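Local structure of pheromone response PrgU-like domain-containing protein (Enterococcus faecalis, 2GMQ) at residues A[14-19]-A[51-56]. The protein is of unknown function but belongs to the PrgU-like family and may take part in the plasmid-encoded pheromone response of enterococci. Numbering follows the deposited sequence.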
ATOM      1  N   LYS A  14      15.213  16.798 -22.343  1.00 44.96           N
ATOM      2  CA  LYS A  14      15.636  15.553 -21.675  1.00 39.62           C
ATOM      3  C   LYS A  14      14.445  15.114 -20.813  1.00 36.44           C
ATOM      4  O   LYS A  14      13.954  15.905 -20.041  1.00 35.42           O
ATOM      5  CB  LYS A  14      16.864  15.750 -20.802  1.00 40.36           C
ATOM      6  CG  LYS A  14      17.373  14.463 -20.228  1.00 41.16           C
ATOM      7  CD  LYS A  14      18.550  14.709 -19.319  1.00 46.79           C
ATOM      8  CE  LYS A  14      19.344  13.433 -19.047  1.00 49.12           C
ATOM      9  NZ  LYS A  14      18.431  12.487 -18.316  1.00 55.07           N
ATOM     10  N   GLU A  15      14.024  13.859 -20.954  1.00 34.01           N
ATOM     11  CA  GLU A  15      12.764  13.348 -20.435  1.00 33.42           C
ATOM     12  C   GLU A  15      13.102  12.172 -19.515  1.00 31.80           C
ATOM     13  O   GLU A  15      14.051  11.374 -19.826  1.00 31.97           O
ATOM     14  CB  GLU A  15      11.867  12.865 -21.580  1.00 35.32           C
ATOM     15  CG  GLU A  15      10.508  12.443 -21.054  1.00 35.56           C
ATOM     16  CD  GLU A  15       9.464  12.154 -22.136  1.00 41.67           C
ATOM     17  OE1 GLU A  15       9.418  12.922 -23.153  1.00 44.48           O
ATOM     18  OE2 GLU A  15       8.636  11.210 -21.935  1.00 35.09           O
ATOM     19  N   ILE A  16      12.489  12.151 -18.367  1.00 28.86           N
ATOM     20  CA  ILE A  16      12.682  11.004 -17.504  1.00 30.65           C
ATOM     21  C   ILE A  16      11.300  10.521 -17.059  1.00 31.32           C
ATOM     22  O   ILE A  16      10.421  11.379 -16.746  1.00 31.97           O
ATOM     23  CB  ILE A  16      13.579  11.333 -16.282  1.00 30.30           C
ATOM     24  CG1 ILE A  16      13.701  10.046 -15.428  1.00 32.11           C
ATOM     25  CG2 ILE A  16      12.870  12.345 -15.348  1.00 30.64           C
ATOM     26  CD1 ILE A  16      14.816  10.047 -14.334  1.00 32.75           C
ATOM     27  N   ALA A  17      11.077   9.188 -17.094  1.00 31.46           N
ATOM     28  CA  ALA A  17       9.812   8.635 -16.660  1.00 28.88           C
ATOM     29  C   ALA A  17       9.971   8.330 -15.148  1.00 30.30           C
ATOM     30  O   ALA A  17      11.023   7.786 -14.734  1.00 30.11           O
ATOM     31  CB  ALA A  17       9.486   7.363 -17.407  1.00 30.26           C
ATOM     32  N   ILE A  18       8.967   8.694 -14.358  1.00 29.07           N
ATOM     33  CA  ILE A  18       8.929   8.229 -12.969  1.00 30.86           C
ATOM     34  C   ILE A  18       7.548   7.712 -12.650  1.00 29.93           C
ATOM     35  O   ILE A  18       6.518   8.361 -13.023  1.00 29.99           O
ATOM     36  CB  ILE A  18       9.317   9.409 -12.042  1.00 30.33           C
ATOM     37  CG1 ILE A  18      10.611  10.092 -12.451  1.00 33.81           C
ATOM     38  CG2 ILE A  18       9.284   8.970 -10.569  1.00 30.87           C
ATOM     39  CD1 ILE A  18      11.084  11.203 -11.528  1.00 34.92           C
ATOM     40  N   GLN A  19       7.457   6.512 -12.073  1.00 28.92           N
ATOM     41  CA  GLN A  19       6.173   5.959 -11.637  1.00 29.53           C
ATOM     42  C   GLN A  19       5.547   6.839 -10.573  1.00 29.26           C
ATOM     43  O   GLN A  19       6.183   7.350  -9.679  1.00 28.92           O
ATOM     44  CB  GLN A  19       6.249   4.493 -11.184  1.00 28.89           C
ATOM     45  CG  GLN A  19       7.316   4.227 -10.160  1.00 31.21           C
ATOM     46  CD  GLN A  19       7.428   2.752  -9.781  1.00 30.19           C
ATOM     47  OE1 GLN A  19       6.664   1.886 -10.260  1.00 30.63           O
ATOM     48  NE2 GLN A  19       8.264   2.489  -8.761  1.00 31.27           N
ATOM     49  N   LYS A  51      22.836   7.067  -9.355  1.00 21.98           N
ATOM     50  CA  LYS A  51      23.074   8.343 -10.015  1.00 23.13           C
ATOM     51  C   LYS A  51      22.065   8.603 -11.158  1.00 24.60           C
ATOM     52  O   LYS A  51      22.375   9.200 -12.199  1.00 24.34           O
ATOM     53  CB  LYS A  51      24.566   8.348 -10.465  1.00 24.10           C
ATOM     54  CG  LYS A  51      25.565   7.969  -9.380  1.00 27.93           C
ATOM     55  CD  LYS A  51      25.453   8.949  -8.225  1.00 33.31           C
ATOM     56  CE  LYS A  51      26.343   8.608  -6.965  1.00 32.45           C
ATOM     57  NZ  LYS A  51      26.328   7.205  -6.340  1.00 34.40           N
ATOM     58  N   GLN A  52      20.826   8.151 -10.947  1.00 23.11           N
ATOM     59  CA  GLN A  52      19.807   8.257 -11.986  1.00 24.63           C
ATOM     60  C   GLN A  52      19.439   9.724 -12.132  1.00 25.06           C
ATOM     61  O   GLN A  52      19.410  10.258 -13.245  1.00 25.91           O
ATOM     62  CB  GLN A  52      18.620   7.372 -11.655  1.00 24.90           C
ATOM     63  CG  GLN A  52      17.582   7.616 -12.754  1.00 25.07           C
ATOM     64  CD  GLN A  52      16.482   6.627 -12.690  1.00 25.32           C
ATOM     65  OE1 GLN A  52      16.170   6.125 -11.647  1.00 24.11           O
ATOM     66  NE2 GLN A  52      15.887   6.335 -13.850  1.00 26.64           N
ATOM     67  N   ILE A  53      19.249  10.402 -11.005  1.00 24.58           N
ATOM     68  CA  ILE A  53      19.134  11.840 -10.958  1.00 26.28           C
ATOM     69  C   ILE A  53      20.111  12.267  -9.901  1.00 27.63           C
ATOM     70  O   ILE A  53      20.247  11.578  -8.845  1.00 29.61           O
ATOM     71  CB  ILE A  53      17.723  12.323 -10.565  1.00 27.77           C
ATOM     72  CG1 ILE A  53      16.687  11.740 -11.550  1.00 26.64           C
ATOM     73  CG2 ILE A  53      17.601  13.888 -10.635  1.00 27.28           C
ATOM     74  CD1 ILE A  53      15.260  12.027 -11.152  1.00 26.67           C
ATOM     75  N   THR A  54      20.818  13.340 -10.204  1.00 26.35           N
ATOM     76  CA  THR A  54      21.864  13.843  -9.307  1.00 27.23           C
ATOM     77  C   THR A  54      21.799  15.337  -9.228  1.00 28.09           C
ATOM     78  O   THR A  54      21.227  15.975 -10.089  1.00 27.86           O
ATOM     79  CB  THR A  54      23.272  13.525  -9.854  1.00 27.78           C
ATOM     80  OG1 THR A  54      23.470  14.208 -11.106  1.00 28.93           O
ATOM     81  CG2 THR A  54      23.551  12.025  -9.943  1.00 26.76           C
ATOM     82  N   GLU A  55      22.472  15.918  -8.229  1.00 29.19           N
ATOM     83  CA  GLU A  55      22.551  17.364  -8.133  1.00 30.29           C
ATOM     84  C   GLU A  55      23.124  17.961  -9.414  1.00 29.48           C
ATOM     85  O   GLU A  55      22.603  18.998  -9.872  1.00 28.31           O
ATOM     86  CB  GLU A  55      23.331  17.799  -6.873  1.00 31.44           C
ATOM     87  CG  GLU A  55      22.474  18.781  -5.992  1.00 38.65           C
ATOM     88  CD  GLU A  55      22.479  18.421  -4.467  1.00 45.87           C
ATOM     89  OE1 GLU A  55      22.666  17.227  -4.104  1.00 49.77           O
ATOM     90  OE2 GLU A  55      22.268  19.340  -3.629  1.00 49.20           O
ATOM     91  N   GLU A  56      24.122  17.293 -10.023  1.00 29.28           N
ATOM     92  CA  GLU A  56      24.737  17.854 -11.227  0.50 29.40           C
ATOM     93  C   GLU A  56      23.846  17.761 -12.470  1.00 29.99           C
ATOM     94  O   GLU A  56      23.880  18.665 -13.312  1.00 30.31           O
ATOM     95  CB  GLU A  56      26.159  17.310 -11.500  0.50 29.76           C
ATOM     96  CG  GLU A  56      26.808  17.878 -12.796  0.50 30.38           C
ATOM     97  CD  GLU A  56      26.814  19.496 -12.846  0.50 31.82           C
ATOM     98  OE1 GLU A  56      25.679  20.171 -12.929  0.50 33.23           O
ATOM     99  OE2 GLU A  56      27.967  20.107 -12.846  0.50 33.51           O
TER
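The side-chain amide of Gln52 meets the strand at Ile16, and its OE1 accepts a hydrogen bond from Arg43 NH2, in helix 41-50. Its NE2 lies 3.9 Å from Ile16 CD1. That methyl lies above the amide plane but off to the side between NE2 and CG. It touches Gln52 CG at 4.0 Å as well, and the contact is purely van der Waals. Gln52 runs out extended, with CG anti to the backbone N (chi1 177°), which carries the amide across to the strand.

Ile16 CD1 also touches Ile53. It is 3.8 Å from Ile53 CG1 and equally close to Ile53 CD1. The Ile16 chain is stretched, with CG1 opposite its own backbone N (chi1 179°), and this takes the terminal methyl to a point where it touches both the Gln52 side chain and Ile53. Ile18 adds a looser touch, with its CD1 4.3 Å from Ile53 CD1.

The backbones stay well apart, with 9.2 Å between Ile16 CA and Ile53 CA. Residues 51-56 follow helix 41-50, which ends in a Schellman motif with Lys51 at positive phi. Strand 15-19 is an edge strand in its own chain and pairs with strand 63-68. Met47 of the helix packs on Ile18, Gln52 and Ile53. Asn50 and Glu46 of the second subunit bond to the backbone N-H groups of Ala17 and Gln19.

Apolar side-chain atoms and the Gln52 chain thus join the loop after helix 41-50 to strand 15-19. The Arg43 bond restrains the amide as it borders this apolar cluster beside the subunit interface.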